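Monalysin (Pseudomonas entomophila, PDB 4MKO) forms pores in host membranes as an aerolysin-like beta-barrel toxin, lysing cells and contributing to intestinal damage and death in Drosophila. Local coordinates at residues 56-61 and 144-149; 82-87 and 181-186; 5-10 and 26-31. All blocks are in the same frame, centred on the assembly; numbering follows the deposited sequence. Where two conformers were deposited one is given.

Overall arrangement
Starting at the N terminus, interaction 3 closes first: 5-10 pairs with 26-31 after a short excursion through helix 12-20, setting strand 9-10 parallel to strand 29-43. The next strand, 46-67, opens interaction 1 at 56-61 and leans on interaction 3 through backbone bonds such as Ala57 N to Cys30 O. Interaction 2 opens at 82-87, before interaction 1 is closed by 144-149, and is itself closed by 181-186, so the two cross, while interaction 3 precedes both in series. Strands 29-43, 46-67, 136-151 and 173-191 are successive neighbours in one sheet, to which interaction 2 fastens the start of helix 85-90.

Interaction 1. Residues 56-61 and 144-149; sequences FAYLQY and VLVYAH
Four backbone hydrogen bonds join 56-61 to 144-149, two at each of the hydrogen-bonded pairs Phe56-Val146 and Tyr58-Val144. The two segments run antiparallel, 151° between their directions. At Phe56 the bond from Val146 N to Phe56 O (2.8 Å) is shorter than the one from Phe56 N to Val146 O (3.2 Å), and both donors stand above the acceptor's carbonyl plane. At Tyr58 the donor Val144 N lies nearly along the C=O axis, 2.8 Å from Tyr58 O, and Tyr58 N returns a bond to Val144 O, in its carbonyl plane. The non-hydrogen-bonded pair Ala57-Leu145 sits between them, where Ala57 CA offers a C-H to Val144 O at 3.1 Å.

Apolar contact centres on Tyr58. Its CG stands between the backbone N and the carbonyl carbon (chi1 71°), which lays the ring alongside Val144: Val144 CB is over one face, toward the rim, in a CH-pi contact 4.0 Å from the ring centroid. Val146 CG2 meets the same ring at its edge, in plane, 3.6 Å from Tyr58 CE1.

Gln60 adds van der Waals contact: its extended chain crosses Val144, touching the CG2 methyl from CB to OE1.

Strands 46-67 and 136-151 are thus antiparallel neighbours in the mixed sheet of this aerolysin-like toxin, with helix 201-211 packed on the face carrying Phe56, Tyr58 and Val146.

Interaction 2. Residues 82-87 and 181-186; sequences GHTRSF and AITQRK. With ACT (acetate ion), chain J.
Thr84 divides its work: CG2 packs against 181-186, while OG1 caps its own helix. Its CB lies 4.1 Å from Ala181 O, and beyond it the branches part. OG1, held between the backbone N and the carbonyl carbon (chi1 69°), turns to its own chain and accepts from Phe87 N at 2.9 Å, the N-cap bond of helix 85-90. CG2, anti to the carbonyl carbon, goes to strand 173-191 instead, touching Ala181 CB at 3.8 Å and approaching Thr183 CG2.

The backbone around Thr84 is bridged once, at His83 and Ile182. Thr183 N donates to Gly82 O in the carbonyl plane, whereas Thr84 N reaches Ala181 O (3.0 Å) from 41° above the plane of the Ala181 carbonyl. Ile182 CG2 sits squarely over the centre of one face of the His83 ring, 3.9 Å from its centroid, a CH-pi contact; His83 ND1 bonds to Ser121 O.

Two waters fill out the join. One accepts from Gly82 N and is hydrogen-bonded to Thr183 O; the other donates to Gly82 O and to Thr183 OG1 (2.9 Å), which is also bonded to Thr80 O. At the far end of 181-186, Lys186 NZ binds an acetate O at 2.8 Å, probably from the crystallisation liquor, and forms a salt bridge with Asp17.

Ala181 N is buried without a partner. No salt bridge links the two segments: uncharged backbone bonds, two waters, packed methyls and the Ile182-His83 CH-pi contact join the turn before helix 85-90, in the inferred pore-forming region, to strand 173-191.

Interaction 3. Residues 5-10 and 26-31; sequences DQYPTK and PKQGCW
Short strand 9-10 pairs parallel with the start of strand 29-43 through one bridge, Thr9 with Trp31, while the touching parts as a whole diverge by 58°. Trp31 uses both its backbone groups: Trp31 N donates to Pro8 O at 2.9 Å and Trp31 O accepts from Lys10 N at 2.9 Å, each donor in the plane of the carbonyl it reaches. Between these bonds Thr9 CA offers a C-H to Trp31 O, at 3.3 Å.

Tyr7 reaches along the other segment with its ring. CG lies beside the backbone N (chi1 -55°), CD1 comes 3.3 Å from Gly29 O, and at the tip the hydroxyl OH donates to Gln28 OE1 at 2.7 Å. That oxygen lies at the ring's edge, in plane, yet the hydroxyl stands 58° above the amide carbonyl plane. The Gln28 chain is extended beyond CG, and its NE2 is bonded to Thr197 O, so both ends of the amide are held. Gln6 CG lies over the centre of one face of the Tyr7 ring.

Trp31 presents an edge of its indole to the backbone, CD1 3.4 Å from Tyr7 O, while NE1 bonds to Phe4 O. Cys30 SG binds a mercury ion and rests 3.8 Å from Lys10 CG.

Strand 9-10, helix 12-20 and strand 29-43 form a beta-alpha-beta unit. Tyr19 of that helix packs on Pro8 and Lys10, and strand 46-67 borders Gln28 and Cys30 through backbone bonds to Leu59 and Ala57.

Interaction 1. Residues 56-61 and 144-149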
loop_
_atom_site.group_PDB
_atom_site.type_symbol
_atom_site.label_atom_id
_atom_site.label_comp_id
_atom_site.label_asym_id
_atom_site.label_seq_id
_atom_site.Cartn_x
_atom_site.Cartn_y
_atom_site.Cartn_z
ATOM N N PHE A 56 3.790 -2.230 -4.149
ATOM C CA PHE A 56 4.215 -0.836 -4.270
ATOM C C PHE A 56 4.218 -0.164 -2.918
ATOM O O PHE A 56 3.571 -0.626 -1.984
ATOM C CB PHE A 56 3.235 -0.113 -5.228
ATOM C CG PHE A 56 3.835 1.080 -5.952
ATOM C CD1 PHE A 56 4.636 0.900 -7.075
ATOM C CD2 PHE A 56 3.562 2.376 -5.536
ATOM C CE1 PHE A 56 5.199 1.995 -7.738
ATOM C CE2 PHE A 56 4.107 3.474 -6.213
ATOM C CZ PHE A 56 4.928 3.274 -7.303
ATOM N N ALA A 57 4.961 0.922 -2.804
ATOM C CA ALA A 57 4.958 1.711 -1.567
ATOM C C ALA A 57 5.046 3.139 -1.999
ATOM O O ALA A 57 5.824 3.446 -2.905
ATOM C CB ALA A 57 6.129 1.342 -0.677
ATOM N N TYR A 58 4.214 4.008 -1.419
ATOM C CA TYR A 58 4.280 5.408 -1.843
ATOM C C TYR A 58 4.023 6.350 -0.689
ATOM O O TYR A 58 3.576 5.922 0.377
ATOM C CB TYR A 58 3.375 5.700 -3.055
ATOM C CG TYR A 58 1.902 5.687 -2.735
ATOM C CD1 TYR A 58 1.179 4.497 -2.731
ATOM C CD2 TYR A 58 1.211 6.873 -2.495
ATOM C CE1 TYR A 58 -0.187 4.484 -2.464
ATOM C CE2 TYR A 58 -0.157 6.870 -2.226
ATOM C CZ TYR A 58 -0.847 5.668 -2.200
ATOM O OH TYR A 58 -2.185 5.631 -1.950
ATOM N N LEU A 59 4.288 7.632 -0.916
ATOM C CA LEU A 59 4.103 8.654 0.110
ATOM C C LEU A 59 2.767 9.346 -0.114
ATOM O O LEU A 59 2.534 9.934 -1.185
ATOM C CB LEU A 59 5.257 9.663 0.028
ATOM C CG LEU A 59 6.635 9.169 0.485
ATOM C CD1 LEU A 59 7.677 10.257 0.306
ATOM C CD2 LEU A 59 6.600 8.698 1.928
ATOM N N GLN A 60 1.869 9.242 0.865
ATOM C CA GLN A 60 0.575 9.897 0.720
ATOM C C GLN A 60 0.563 11.184 1.530
ATOM O O GLN A 60 1.102 11.245 2.632
ATOM C CB GLN A 60 -0.592 8.970 1.072
ATOM C CG GLN A 60 -0.946 8.897 2.548
ATOM C CD GLN A 60 -2.210 8.102 2.792
ATOM O OE1 GLN A 60 -2.856 7.574 1.865
ATOM N NE2 GLN A 60 -2.548 7.940 4.062
ATOM N N TYR A 61 -0.036 12.209 0.961
ATOM C CA TYR A 61 -0.095 13.544 1.559
ATOM C C TYR A 61 -0.745 13.578 2.953
ATOM O O TYR A 61 -1.807 12.986 3.150
ATOM C CB TYR A 61 -0.851 14.462 0.600
ATOM C CG TYR A 61 -0.919 15.899 1.060
ATOM C CD1 TYR A 61 0.174 16.751 0.920
ATOM C CD2 TYR A 61 -2.078 16.410 1.643
ATOM C CE1 TYR A 61 0.114 18.081 1.345
ATOM C CE2 TYR A 61 -2.151 17.736 2.068
ATOM C CZ TYR A 61 -1.051 18.565 1.921
ATOM O OH TYR A 61 -1.111 19.868 2.346
ATOM N N VAL A 144 2.657 4.508 2.552
ATOM C CA VAL A 144 1.555 3.595 2.247
ATOM C C VAL A 144 2.139 2.332 1.621
ATOM O O VAL A 144 2.960 2.409 0.694
ATOM C CB VAL A 144 0.515 4.231 1.307
ATOM C CG1 VAL A 144 -0.531 3.205 0.869
ATOM C CG2 VAL A 144 -0.168 5.429 1.966
ATOM N N LEU A 145 1.706 1.171 2.126
ATOM C CA LEU A 145 2.089 -0.138 1.613
ATOM C C LEU A 145 0.941 -0.649 0.773
ATOM O O LEU A 145 -0.191 -0.729 1.251
ATOM C CB LEU A 145 2.440 -1.134 2.746
ATOM C CG LEU A 145 3.554 -0.673 3.697
ATOM C CD1 LEU A 145 3.636 -1.575 4.945
ATOM C CD2 LEU A 145 4.921 -0.572 2.967
ATOM N N VAL A 146 1.230 -0.965 -0.494
ATOM C CA VAL A 146 0.234 -1.428 -1.471
ATOM C C VAL A 146 0.413 -2.902 -1.794
ATOM O O VAL A 146 1.526 -3.345 -2.105
ATOM C CB VAL A 146 0.255 -0.565 -2.765
ATOM C CG1 VAL A 146 -0.864 -0.988 -3.725
ATOM C CG2 VAL A 146 0.138 0.931 -2.431
ATOM N N TYR A 147 -0.710 -3.641 -1.784
ATOM C CA TYR A 147 -0.737 -5.085 -2.036
ATOM C C TYR A 147 -1.629 -5.428 -3.215
ATOM O O TYR A 147 -2.648 -4.761 -3.434
ATOM C CB TYR A 147 -1.257 -5.827 -0.765
ATOM C CG TYR A 147 -0.406 -5.526 0.444
ATOM C CD1 TYR A 147 -0.608 -4.365 1.188
ATOM C CD2 TYR A 147 0.698 -6.316 0.756
ATOM C CE1 TYR A 147 0.232 -4.028 2.243
ATOM C CE2 TYR A 147 1.535 -6.000 1.827
ATOM C CZ TYR A 147 1.309 -4.839 2.552
ATOM O OH TYR A 147 2.116 -4.507 3.610
ATOM N N ALA A 148 -1.232 -6.458 -3.974
ATOM C CA ALA A 148 -2.050 -6.989 -5.065
ATOM C C ALA A 148 -2.646 -8.298 -4.550
ATOM O O ALA A 148 -1.994 -9.038 -3.794
ATOM C CB ALA A 148 -1.207 -7.251 -6.313
ATOM N N HIS A 149 -3.884 -8.573 -4.955
ATOM C CA HIS A 149 -4.581 -9.742 -4.482
ATOM C C HIS A 149 -5.288 -10.450 -5.623
ATOM O O HIS A 149 -5.797 -9.796 -6.536
ATOM C CB HIS A 149 -5.687 -9.296 -3.498
ATOM C CG HIS A 149 -5.239 -8.442 -2.353
ATOM N ND1 HIS A 149 -4.812 -9.000 -1.164
ATOM C CD2 HIS A 149 -5.140 -7.098 -2.264
ATOM C CE1 HIS A 149 -4.504 -7.980 -0.379
ATOM N NE2 HIS A 149 -4.678 -6.820 -0.999
#

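Interaction 2. Residues 82-87 and 181-186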
loop_
_atom_site.group_PDB
_atom_site.type_symbol
_atom_site.label_atom_id
_atom_site.label_comp_id
_atom_site.label_asym_id
_atom_site.label_seq_id
_atom_site.Cartn_x
_atom_site.Cartn_y
_atom_site.Cartn_z
ATOM N N GLY A 82 -3.737 0.907 9.981
ATOM C CA GLY A 82 -4.661 -0.030 9.340
ATOM C C GLY A 82 -4.801 0.299 7.869
ATOM O O GLY A 82 -3.921 0.952 7.294
ATOM N N HIS A 83 -5.923 -0.100 7.241
ATOM C CA HIS A 83 -6.135 0.261 5.831
ATOM C C HIS A 83 -6.168 1.789 5.668
ATOM O O HIS A 83 -6.581 2.510 6.594
ATOM C CB HIS A 83 -7.417 -0.394 5.281
ATOM C CG HIS A 83 -7.262 -1.861 5.035
ATOM N ND1 HIS A 83 -7.324 -2.778 6.072
ATOM C CD2 HIS A 83 -6.996 -2.522 3.884
ATOM C CE1 HIS A 83 -7.135 -3.965 5.511
ATOM N NE2 HIS A 83 -6.943 -3.858 4.196
ATOM N N THR A 84 -5.703 2.298 4.509
ATOM C CA THR A 84 -5.685 3.750 4.284
ATOM C C THR A 84 -7.095 4.333 4.187
ATOM O O THR A 84 -8.025 3.623 3.807
ATOM C CB THR A 84 -4.908 4.110 3.013
ATOM O OG1 THR A 84 -5.663 3.658 1.882
ATOM C CG2 THR A 84 -3.499 3.546 3.009
ATOM N N ARG A 85 -7.236 5.640 4.466
ATOM C CA ARG A 85 -8.529 6.298 4.340
ATOM C C ARG A 85 -9.016 6.191 2.886
ATOM O O ARG A 85 -10.185 5.894 2.668
ATOM C CB ARG A 85 -8.442 7.774 4.761
ATOM C CG ARG A 85 -9.816 8.443 4.939
ATOM C CD ARG A 85 -10.541 7.977 6.205
ATOM N NE ARG A 85 -9.935 8.487 7.442
ATOM C CZ ARG A 85 -10.209 8.021 8.661
ATOM N NH1 ARG A 85 -11.050 7.004 8.818
ATOM N NH2 ARG A 85 -9.621 8.549 9.727
ATOM N N SER A 86 -8.108 6.385 1.903
ATOM C CA SER A 86 -8.481 6.277 0.486
ATOM C C SER A 86 -8.969 4.883 0.128
ATOM O O SER A 86 -9.975 4.777 -0.580
ATOM C CB SER A 86 -7.332 6.688 -0.424
ATOM O OG SER A 86 -6.983 8.042 -0.209
ATOM N N PHE A 87 -8.289 3.815 0.626
ATOM C CA PHE A 87 -8.746 2.454 0.331
ATOM C C PHE A 87 -10.153 2.252 0.882
ATOM O O PHE A 87 -11.029 1.776 0.152
ATOM C CB PHE A 87 -7.803 1.372 0.874
ATOM C CG PHE A 87 -8.358 -0.022 0.705
ATOM C CD1 PHE A 87 -8.342 -0.649 -0.534
ATOM C CD2 PHE A 87 -8.962 -0.684 1.775
ATOM C CE1 PHE A 87 -8.877 -1.928 -0.699
ATOM C CE2 PHE A 87 -9.478 -1.977 1.617
ATOM C CZ PHE A 87 -9.433 -2.591 0.380
ATOM N N ALA A 181 -4.467 -1.195 0.354
ATOM C CA ALA A 181 -3.384 -0.379 0.897
ATOM C C ALA A 181 -3.565 -0.168 2.395
ATOM O O ALA A 181 -4.686 0.008 2.870
ATOM C CB ALA A 181 -3.337 0.956 0.177
ATOM N N ILE A 182 -2.454 -0.230 3.124
ATOM C CA ILE A 182 -2.380 -0.009 4.571
ATOM C C ILE A 182 -1.247 0.995 4.792
ATOM O O ILE A 182 -0.423 1.206 3.891
ATOM C CB ILE A 182 -2.158 -1.338 5.378
ATOM C CG1 ILE A 182 -0.725 -1.933 5.172
ATOM C CG2 ILE A 182 -3.266 -2.392 5.084
ATOM C CD1 ILE A 182 -0.343 -3.139 6.032
ATOM N N THR A 183 -1.179 1.596 5.979
ATOM C CA THR A 183 -0.064 2.500 6.262
ATOM C C THR A 183 0.998 1.809 7.085
ATOM O O THR A 183 0.738 0.797 7.749
ATOM C CB THR A 183 -0.531 3.725 7.057
ATOM O OG1 THR A 183 -1.410 3.286 8.095
ATOM C CG2 THR A 183 -1.179 4.798 6.185
ATOM N N GLN A 184 2.195 2.401 7.068
ATOM C CA GLN A 184 3.345 2.013 7.893
ATOM C C GLN A 184 3.553 3.168 8.883
ATOM O O GLN A 184 3.240 4.313 8.556
ATOM C CB GLN A 184 4.601 1.852 7.015
ATOM C CG GLN A 184 5.789 1.227 7.733
ATOM C CD GLN A 184 6.941 0.986 6.799
ATOM O OE1 GLN A 184 7.322 1.844 5.993
ATOM N NE2 GLN A 184 7.548 -0.170 6.917
ATOM N N ARG A 185 4.112 2.877 10.066
ATOM C CA ARG A 185 4.413 3.893 11.086
ATOM C C ARG A 185 5.705 4.636 10.683
ATOM O O ARG A 185 6.733 4.562 11.363
ATOM C CB ARG A 185 4.522 3.248 12.477
ATOM C CG ARG A 185 4.466 4.305 13.586
ATOM C CD ARG A 185 4.148 3.737 14.956
ATOM N NE ARG A 185 5.099 2.717 15.380
ATOM C CZ ARG A 185 6.179 2.948 16.114
ATOM N NH1 ARG A 185 6.482 4.185 16.490
ATOM N NH2 ARG A 185 6.975 1.944 16.465
ATOM N N LYS A 186 5.623 5.345 9.543
ATOM C CA LYS A 186 6.731 6.080 8.955
ATOM C C LYS A 186 6.189 7.309 8.239
ATOM O O LYS A 186 5.231 7.209 7.458
ATOM C CB LYS A 186 7.454 5.152 7.978
ATOM C CG LYS A 186 8.834 5.583 7.577
ATOM C CD LYS A 186 9.588 4.456 6.878
ATOM C CE LYS A 186 10.057 3.371 7.822
ATOM N NZ LYS A 186 10.907 2.377 7.121
HETATM C C ACT J . 11.448 -0.257 9.940
HETATM O O ACT J . 11.366 0.247 8.804
HETATM O OXT ACT J . 11.171 -1.456 10.226
HETATM C CH3 ACT J . 11.932 0.666 11.065
HETATM O O HOH W 1 -1.349 -0.397 9.157
HETATM O O HOH W 2 -4.164 3.822 7.530
#

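Interaction 3. Residues 5-10 and 26-31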
loop_
_atom_site.group_PDB
_atom_site.type_symbol
_atom_site.label_atom_id
_atom_site.label_comp_id
_atom_site.label_asym_id
_atom_site.label_seq_id
_atom_site.Cartn_x
_atom_site.Cartn_y
_atom_site.Cartn_z
ATOM N N ASP A 5 7.150 3.058 -14.807
ATOM C CA ASP A 5 8.427 2.430 -15.145
ATOM C C ASP A 5 9.595 3.280 -14.599
ATOM O O ASP A 5 10.708 2.776 -14.452
ATOM C CB ASP A 5 8.555 2.145 -16.667
ATOM C CG ASP A 5 8.183 3.256 -17.652
ATOM O OD1 ASP A 5 7.513 4.223 -17.242
ATOM O OD2 ASP A 5 8.509 3.121 -18.846
ATOM N N GLN A 6 9.334 4.556 -14.256
ATOM C CA GLN A 6 10.354 5.447 -13.692
ATOM C C GLN A 6 10.755 5.066 -12.272
ATOM O O GLN A 6 11.829 5.470 -11.823
ATOM C CB GLN A 6 9.890 6.929 -13.710
ATOM C CG GLN A 6 8.878 7.306 -12.612
ATOM C CD GLN A 6 8.326 8.689 -12.808
ATOM O OE1 GLN A 6 8.960 9.680 -12.442
ATOM N NE2 GLN A 6 7.122 8.781 -13.363
ATOM N N TYR A 7 9.865 4.359 -11.533
ATOM C CA TYR A 7 10.140 4.054 -10.135
ATOM C C TYR A 7 10.995 2.805 -9.988
ATOM O O TYR A 7 10.789 1.853 -10.750
ATOM C CB TYR A 7 8.836 3.922 -9.323
ATOM C CG TYR A 7 7.941 5.138 -9.439
ATOM C CD1 TYR A 7 8.346 6.376 -8.943
ATOM C CD2 TYR A 7 6.701 5.058 -10.067
ATOM C CE1 TYR A 7 7.547 7.507 -9.084
ATOM C CE2 TYR A 7 5.886 6.180 -10.198
ATOM C CZ TYR A 7 6.316 7.402 -9.704
ATOM O OH TYR A 7 5.517 8.513 -9.811
ATOM N N PRO A 8 11.947 2.803 -9.025
ATOM C CA PRO A 8 12.806 1.621 -8.835
ATOM C C PRO A 8 12.052 0.528 -8.066
ATOM O O PRO A 8 10.942 0.774 -7.586
ATOM C CB PRO A 8 13.957 2.170 -7.985
ATOM C CG PRO A 8 13.308 3.235 -7.150
ATOM C CD PRO A 8 12.285 3.873 -8.058
ATOM N N THR A 9 12.685 -0.645 -7.914
ATOM C CA THR A 9 12.135 -1.784 -7.170
ATOM C C THR A 9 12.985 -1.992 -5.911
ATOM O O THR A 9 14.215 -2.007 -5.987
ATOM C CB THR A 9 12.108 -3.040 -8.058
ATOM O OG1 THR A 9 11.305 -2.772 -9.200
ATOM C CG2 THR A 9 11.550 -4.272 -7.325
ATOM N N LYS A 10 12.329 -2.129 -4.753
ATOM C CA LYS A 10 13.017 -2.270 -3.470
ATOM C C LYS A 10 12.530 -3.506 -2.743
ATOM O O LYS A 10 11.344 -3.817 -2.803
ATOM C CB LYS A 10 12.806 -1.029 -2.588
ATOM C CG LYS A 10 13.233 0.295 -3.234
ATOM C CD LYS A 10 14.751 0.356 -3.399
ATOM C CE LYS A 10 15.175 1.451 -4.330
ATOM N NZ LYS A 10 16.658 1.451 -4.465
ATOM N N PRO A 26 13.633 14.453 -5.358
ATOM C CA PRO A 26 12.357 14.144 -4.678
ATOM C C PRO A 26 11.893 12.714 -4.946
ATOM O O PRO A 26 12.066 12.205 -6.051
ATOM C CB PRO A 26 11.371 15.147 -5.297
ATOM C CG PRO A 26 12.218 16.247 -5.835
ATOM C CD PRO A 26 13.433 15.541 -6.351
ATOM N N LYS A 27 11.309 12.071 -3.932
ATOM C CA LYS A 27 10.864 10.676 -4.026
ATOM C C LYS A 27 9.349 10.587 -3.890
ATOM O O LYS A 27 8.765 11.321 -3.088
ATOM C CB LYS A 27 11.561 9.820 -2.941
ATOM C CG LYS A 27 13.111 9.837 -2.967
ATOM C CD LYS A 27 13.719 9.523 -4.349
ATOM C CE LYS A 27 15.228 9.488 -4.331
ATOM N NZ LYS A 27 15.719 8.163 -3.868
ATOM N N GLN A 28 8.703 9.732 -4.702
ATOM C CA GLN A 28 7.242 9.564 -4.644
ATOM C C GLN A 28 6.873 8.141 -4.217
ATOM O O GLN A 28 5.884 7.944 -3.521
ATOM C CB GLN A 28 6.609 9.810 -6.024
ATOM C CG GLN A 28 6.511 11.270 -6.445
ATOM C CD GLN A 28 5.979 11.349 -7.849
ATOM O OE1 GLN A 28 6.566 10.804 -8.795
ATOM N NE2 GLN A 28 4.840 12.003 -8.013
ATOM N N GLY A 29 7.614 7.159 -4.716
ATOM C CA GLY A 29 7.277 5.769 -4.439
ATOM C C GLY A 29 8.150 4.768 -5.159
ATOM O O GLY A 29 9.016 5.128 -5.964
ATOM N N CYS A 30 7.966 3.498 -4.806
ATOM C CA CYS A 30 8.767 2.437 -5.378
ATOM C C CYS A 30 7.949 1.161 -5.522
ATOM O O CYS A 30 6.980 0.956 -4.780
ATOM C CB CYS A 30 10.038 2.214 -4.553
ATOM S SG CYS A 30 9.760 1.683 -2.835
ATOM N N TRP A 31 8.328 0.325 -6.495
ATOM C CA TRP A 31 7.766 -1.020 -6.634
ATOM C C TRP A 31 8.406 -1.811 -5.504
ATOM O O TRP A 31 9.553 -1.545 -5.125
ATOM C CB TRP A 31 8.153 -1.631 -7.981
ATOM C CG TRP A 31 7.508 -0.943 -9.145
ATOM C CD1 TRP A 31 8.013 0.104 -9.862
ATOM C CD2 TRP A 31 6.208 -1.213 -9.687
ATOM N NE1 TRP A 31 7.149 0.439 -10.877
ATOM C CE2 TRP A 31 6.017 -0.331 -10.775
ATOM C CE3 TRP A 31 5.183 -2.124 -9.363
ATOM C CZ2 TRP A 31 4.845 -0.332 -11.546
ATOM C CZ3 TRP A 31 4.024 -2.135 -10.138
ATOM C CH2 TRP A 31 3.861 -1.247 -11.214
#